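Local coordinates for ABC transporter sugar binding protein (Xanthomonas axonopodis pv. citri, PDB 3UOR) that probably binds maltose or a related sugar in the periplasm and hands it to a membrane ABC transporter for uptake, at residues V125-T128 against N129-D132; G362-L365 against E366-A370. All blocks are in the same frame, centred on the assembly; numbering follows the deposited sequence.

Contact 1: residues V125-T128 against N129-D132; sequences VWDT and NLVD
Asn129 and Leu130 fold back on Trp126 and Asp127 where helix 123-127 gives way to the short strand 130-131. The firm part is main chain. Asn129 N donates to Trp126 O at 3.0 Å, and Leu130 N to Asp127 O at 3.1 Å; the second bond closes a type I beta turn from Asp127 to Leu130 with Thr128 and Asn129 at its corners. Thr128 is buried here, and its type fits a helix exit: with chi1 at 67° the hydroxyl sits between the backbone N and the carbonyl carbon, from where OG1 donates in the carbonyl plane to Val125 O at 2.8 Å. Thr128 N also reaches Val125 O, at 3.2 Å, so one residue grips that oxygen twice.

The partly exposed flank is looser. Trp126 CD1 comes no nearer than 4.2 Å to Leu130 CD1, the two side chains crossing obliquely, and the indole also leans on Tyr121, Leu135 and Pro139. Asp127 OD1 lies 4.2 Å from Leu130 CD1; its ion pair with Lys373 is long and weak, although Lys373 NZ does bond to Leu130 O. From here the chain pairs antiparallel with strand 134-150. The change from helix to strand thus rests on directional bonds from amides and one hydroxyl, with apolar packing between the two segments a minor contribution.

Contact 2: residues G362-L365 against E366-A370; sequences GDQL and ERVKA
An i to i+4 salt bridge, Asp363 to Arg367, spans the exit of helix 359-364 into the loop before helix 377-394, a local contact whose buried side, Leu365 and Val368 with Gln364, faces strand 134-150. Asp363 OD2 takes Arg367 NH2 at 2.7 Å and, more weakly, NH1 at 3.1 Å, so one carboxylate oxygen draws on both terminal nitrogens. The planes of carboxylate and guanidinium stand 52° apart. NH2 keeps OD2 in the plane of the guanidinium but approaches it from above the carboxylate. A bend at chi3 (-64°) turns the arginine back along the helix, laying one guanidinium face over Asp363 O and Gln364 CA. Arginine suits this place because NE remains available to bond to Gly296 O while the far end serves the aspartate.

Below the salt bridge the helix runs out through backbone bonds of the i+3 spacing found in a 3-10 turn: Glu366 N to Asp363 O at 3.2 Å and Arg367 N to Gln364 O at 2.7 Å. Val368 N adds a weak bond to the same Gln364 O, after which the chain becomes extended. The polar ends of the neighbours are bound by other parts of the chain, Gln364 by Leu289, Thr144 and Arg145, and Glu366 by a salt bridge to Arg344. On the buried side the branched apolar residues Leu365 and Val368 lie side by side, CD2 of Leu365 4.1 Å from CG1 of Val368, and both pack against Thr144. A water donates to Leu365 O at 2.9 Å and to Val368 O at 3.0 Å, bridging the two carbonyls.

Contacts 1 and 2 are both exits from short helices, far apart in sequence yet with centres about 14 Å apart, and they touch directly. Ala370 CB, at the end of contact 2, sits 3.5 Å from both Thr128 CG2, a methyl contact, and Asp127 OD2, plain packing against a carboxylate oxygen; a small methyl suits a spot hemmed in by two residues of contact 1. Nearby, Val125 CG2 touches Val368 CG2 at 3.7 Å. Strand 134-150 backs the pair, since Val125 and Leu365 both pack on Val142. The arrangement is packing that joins the loop after helix 359-364 to the end of helix 123-127 and the turn after it.

Contact 1: residues V125-T128 against N129-D132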
ATOM      1  N   VAL A 125       7.114   1.219   7.154  1.00 31.20           N
ATOM      2  CA  VAL A 125       5.743   1.097   7.658  1.00 30.84           C
ATOM      3  C   VAL A 125       5.518   1.940   8.926  1.00 34.16           C
ATOM      4  O   VAL A 125       4.521   2.648   9.040  1.00 34.38           O
ATOM      5  CB  VAL A 125       5.400  -0.369   7.927  1.00 34.22           C
ATOM      6  CG1 VAL A 125       4.028  -0.492   8.558  1.00 27.10           C
ATOM      7  CG2 VAL A 125       5.471  -1.166   6.611  1.00 19.19           C
ATOM      8  N   TRP A 126       6.452   1.888   9.871  1.00 33.42           N
ATOM      9  CA  TRP A 126       6.355   2.719  11.074  1.00 31.32           C
ATOM     10  C   TRP A 126       6.331   4.184  10.664  1.00 31.22           C
ATOM     11  O   TRP A 126       5.608   4.996  11.218  1.00 29.13           O
ATOM     12  CB  TRP A 126       7.565   2.492  11.984  1.00 22.98           C
ATOM     13  CG  TRP A 126       7.358   3.053  13.366  1.00 33.32           C
ATOM     14  CD1 TRP A 126       7.918   4.181  13.890  1.00 35.19           C
ATOM     15  CD2 TRP A 126       6.527   2.505  14.398  1.00 25.75           C
ATOM     16  NE1 TRP A 126       7.492   4.364  15.182  1.00 35.29           N
ATOM     17  CE2 TRP A 126       6.631   3.354  15.514  1.00 32.34           C
ATOM     18  CE3 TRP A 126       5.695   1.384  14.478  1.00 22.32           C
ATOM     19  CZ2 TRP A 126       5.938   3.117  16.704  1.00 34.61           C
ATOM     20  CZ3 TRP A 126       5.005   1.148  15.666  1.00 29.28           C
ATOM     21  CH2 TRP A 126       5.134   2.009  16.759  1.00 28.74           C
ATOM     22  N   ASP A 127       7.158   4.525   9.689  1.00 32.37           N
ATOM     23  CA  ASP A 127       7.315   5.917   9.283  1.00 39.47           C
ATOM     24  C   ASP A 127       5.993   6.536   8.801  1.00 37.03           C
ATOM     25  O   ASP A 127       5.771   7.727   8.992  1.00 38.03           O
ATOM     26  CB  ASP A 127       8.430   6.040   8.228  1.00 42.36           C
ATOM     27  CG  ASP A 127       8.707   7.475   7.830  1.00 49.71           C
ATOM     28  OD1 ASP A 127       8.905   8.322   8.725  1.00 52.84           O
ATOM     29  OD2 ASP A 127       8.746   7.760   6.611  1.00 50.40           O
ATOM     30  N   THR A 128       5.101   5.735   8.214  1.00 34.14           N
ATOM     31  CA  THR A 128       3.816   6.272   7.752  1.00 34.79           C
ATOM     32  C   THR A 128       2.947   6.805   8.897  1.00 40.37           C
ATOM     33  O   THR A 128       2.016   7.561   8.655  1.00 34.90           O
ATOM     34  CB  THR A 128       2.979   5.255   6.935  1.00 33.87           C
ATOM     35  OG1 THR A 128       2.542   4.181   7.778  1.00 35.37           O
ATOM     36  CG2 THR A 128       3.784   4.669   5.780  1.00 33.70           C
ATOM     37  N   ASN A 129       3.235   6.420  10.139  1.00 30.10           N
ATOM     38  CA  ASN A 129       2.417   6.906  11.253  1.00 33.54           C
ATOM     39  C   ASN A 129       3.008   8.128  11.932  1.00 36.63           C
ATOM     40  O   ASN A 129       2.465   8.630  12.906  1.00 40.15           O
ATOM     41  CB  ASN A 129       2.183   5.807  12.285  1.00 38.70           C
ATOM     42  CG  ASN A 129       1.197   4.778  11.809  1.00 40.72           C
ATOM     43  OD1 ASN A 129       0.167   4.565  12.433  1.00 48.13           O
ATOM     44  ND2 ASN A 129       1.495   4.145  10.693  1.00 48.06           N
ATOM     45  N   LEU A 130       4.141   8.594  11.427  1.00 37.39           N
ATOM     46  CA  LEU A 130       4.799   9.747  12.027  1.00 35.45           C
ATOM     47  C   LEU A 130       4.450  10.994  11.234  1.00 43.45           C
ATOM     48  O   LEU A 130       4.637  11.053  10.018  1.00 45.25           O
ATOM     49  CB  LEU A 130       6.310   9.544  12.052  1.00 31.43           C
ATOM     50  CG  LEU A 130       6.796   8.574  13.126  1.00 45.27           C
ATOM     51  CD1 LEU A 130       8.256   8.203  12.890  1.00 49.58           C
ATOM     52  CD2 LEU A 130       6.606   9.221  14.490  1.00 42.69           C
ATOM     53  N   VAL A 131       3.902  11.981  11.918  1.00 45.74           N
ATOM     54  CA  VAL A 131       3.533  13.210  11.252  1.00 52.93           C
ATOM     55  C   VAL A 131       4.220  14.354  11.955  1.00 57.97           C
ATOM     56  O   VAL A 131       3.877  14.698  13.094  1.00 44.86           O
ATOM     57  CB  VAL A 131       2.016  13.423  11.238  1.00 55.54           C
ATOM     58  CG1 VAL A 131       1.698  14.791  10.676  1.00 57.39           C
ATOM     59  CG2 VAL A 131       1.345  12.342  10.410  1.00 45.81           C
ATOM     60  N   ASP A 132       5.221  14.917  11.287  1.00 58.73           N
ATOM     61  CA  ASP A 132       5.938  16.033  11.847  1.00 59.76           C
ATOM     62  C   ASP A 132       6.672  15.569  13.094  1.00 62.02           C
ATOM     63  O   ASP A 132       6.715  16.282  14.097  1.00 54.46           O
ATOM     64  CB  ASP A 132       4.950  17.136  12.219  1.00 74.88           C
ATOM     65  CG  ASP A 132       5.577  18.504  12.189  1.00 90.99           C
ATOM     66  OD1 ASP A 132       6.139  18.860  11.128  1.00 97.88           O
ATOM     67  OD2 ASP A 132       5.501  19.220  13.215  1.00 92.37           O
TER

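Contact 2: residues G362-L365 against E366-A370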
ATOM      1  N   GLY A 362       7.012 -10.358   2.540  1.00 37.09           N
ATOM      2  CA  GLY A 362       7.748 -10.170   3.775  1.00 28.71           C
ATOM      3  C   GLY A 362       9.108  -9.587   3.472  1.00 28.16           C
ATOM      4  O   GLY A 362       9.590  -8.720   4.180  1.00 31.35           O
ATOM      5  N   ASP A 363       9.731 -10.045   2.400  1.00 31.85           N
ATOM      6  CA  ASP A 363      11.011  -9.457   2.002  1.00 35.76           C
ATOM      7  C   ASP A 363      10.874  -7.978   1.565  1.00 39.06           C
ATOM      8  O   ASP A 363      11.710  -7.124   1.925  1.00 30.29           O
ATOM      9  CB  ASP A 363      11.632 -10.279   0.866  1.00 33.68           C
ATOM     10  CG  ASP A 363      13.006  -9.779   0.470  1.00 36.73           C
ATOM     11  OD1 ASP A 363      13.961  -9.953   1.243  1.00 62.31           O
ATOM     12  OD2 ASP A 363      13.133  -9.206  -0.615  1.00 44.48           O
ATOM     13  N   GLN A 364       9.844  -7.672   0.780  1.00 32.81           N
ATOM     14  CA  GLN A 364       9.703  -6.299   0.233  1.00 29.24           C
ATOM     15  C   GLN A 364       9.408  -5.280   1.334  1.00 32.46           C
ATOM     16  O   GLN A 364       9.817  -4.113   1.249  1.00 29.06           O
ATOM     17  CB  GLN A 364       8.603  -6.225  -0.835  1.00 25.49           C
ATOM     18  CG  GLN A 364       8.492  -4.834  -1.507  1.00 24.91           C
ATOM     19  CD  GLN A 364       7.721  -4.887  -2.816  1.00 26.09           C
ATOM     20  OE1 GLN A 364       8.124  -5.571  -3.744  1.00 27.34           O
ATOM     21  NE2 GLN A 364       6.614  -4.152  -2.894  1.00 21.38           N
ATOM     22  N   LEU A 365       8.699  -5.733   2.368  1.00 29.52           N
ATOM     23  CA  LEU A 365       8.352  -4.884   3.499  1.00 31.07           C
ATOM     24  C   LEU A 365       9.584  -4.263   4.140  1.00 26.20           C
ATOM     25  O   LEU A 365       9.484  -3.211   4.780  1.00 25.74           O
ATOM     26  CB  LEU A 365       7.525  -5.638   4.548  1.00 30.15           C
ATOM     27  CG  LEU A 365       6.128  -5.987   4.029  1.00 36.87           C
ATOM     28  CD1 LEU A 365       5.268  -6.562   5.138  1.00 31.09           C
ATOM     29  CD2 LEU A 365       5.486  -4.753   3.482  1.00 32.84           C
ATOM     30  N   GLU A 366      10.749  -4.878   3.952  1.00 25.48           N
ATOM     31  CA  GLU A 366      11.966  -4.308   4.549  1.00 24.46           C
ATOM     32  C   GLU A 366      12.361  -3.034   3.826  1.00 34.95           C
ATOM     33  O   GLU A 366      13.181  -2.278   4.330  1.00 34.01           O
ATOM     34  CB  GLU A 366      13.142  -5.291   4.479  1.00 27.10           C
ATOM     35  CG  GLU A 366      13.021  -6.503   5.386  1.00 39.85           C
ATOM     36  CD  GLU A 366      13.169  -6.163   6.868  1.00 49.07           C
ATOM     37  OE1 GLU A 366      13.503  -4.998   7.195  1.00 44.20           O
ATOM     38  OE2 GLU A 366      12.946  -7.073   7.708  1.00 46.40           O
ATOM     39  N   ARG A 367      11.787  -2.806   2.639  1.00 27.20           N
ATOM     40  CA  ARG A 367      12.236  -1.718   1.786  1.00 24.94           C
ATOM     41  C   ARG A 367      11.147  -0.676   1.455  1.00 32.30           C
ATOM     42  O   ARG A 367      11.442   0.364   0.849  1.00 28.46           O
ATOM     43  CB  ARG A 367      12.842  -2.291   0.485  1.00 29.69           C
ATOM     44  CG  ARG A 367      14.117  -3.148   0.710  1.00 29.85           C
ATOM     45  CD  ARG A 367      14.666  -3.690  -0.629  1.00 35.75           C
ATOM     46  NE  ARG A 367      13.725  -4.616  -1.272  1.00 34.57           N
ATOM     47  CZ  ARG A 367      13.660  -5.916  -0.991  1.00 38.19           C
ATOM     48  NH1 ARG A 367      14.485  -6.437  -0.078  1.00 30.80           N
ATOM     49  NH2 ARG A 367      12.782  -6.700  -1.614  1.00 28.98           N
ATOM     50  N   VAL A 368       9.901  -0.940   1.851  1.00 24.57           N
ATOM     51  CA  VAL A 368       8.813  -0.026   1.515  1.00 31.27           C
ATOM     52  C   VAL A 368       9.083   1.347   2.118  1.00 30.37           C
ATOM     53  O   VAL A 368       9.731   1.452   3.153  1.00 31.62           O
ATOM     54  CB  VAL A 368       7.419  -0.566   1.923  1.00 24.12           C
ATOM     55  CG1 VAL A 368       7.104  -1.828   1.141  1.00 26.02           C
ATOM     56  CG2 VAL A 368       7.362  -0.804   3.416  1.00 20.77           C
ATOM     57  N   LYS A 369       8.606   2.392   1.439  1.00 26.91           N
ATOM     58  CA  LYS A 369       8.851   3.792   1.813  1.00 28.55           C
ATOM     59  C   LYS A 369       7.527   4.513   1.898  1.00 36.74           C
ATOM     60  O   LYS A 369       6.672   4.305   1.033  1.00 36.19           O
ATOM     61  CB  LYS A 369       9.663   4.541   0.732  1.00 28.01           C
ATOM     62  CG  LYS A 369      11.163   4.297   0.663  1.00 49.64           C
ATOM     63  CD  LYS A 369      11.803   5.219  -0.417  1.00 69.03           C
ATOM     64  CE  LYS A 369      13.247   4.796  -0.773  1.00 75.48           C
ATOM     65  NZ  LYS A 369      13.867   5.514  -1.959  1.00 62.88           N
ATOM     66  N   ALA A 370       7.390   5.406   2.883  1.00 36.23           N
ATOM     67  CA  ALA A 370       6.200   6.239   3.010  1.00 38.11           C
ATOM     68  C   ALA A 370       6.162   7.309   1.909  1.00 37.94           C
ATOM     69  O   ALA A 370       7.201   7.824   1.494  1.00 33.98           O
ATOM     70  CB  ALA A 370       6.158   6.895   4.382  1.00 36.90           C
TER
HETATM   71  O   HOH W   1      10.423  -0.529   5.325  1.00 29.56           O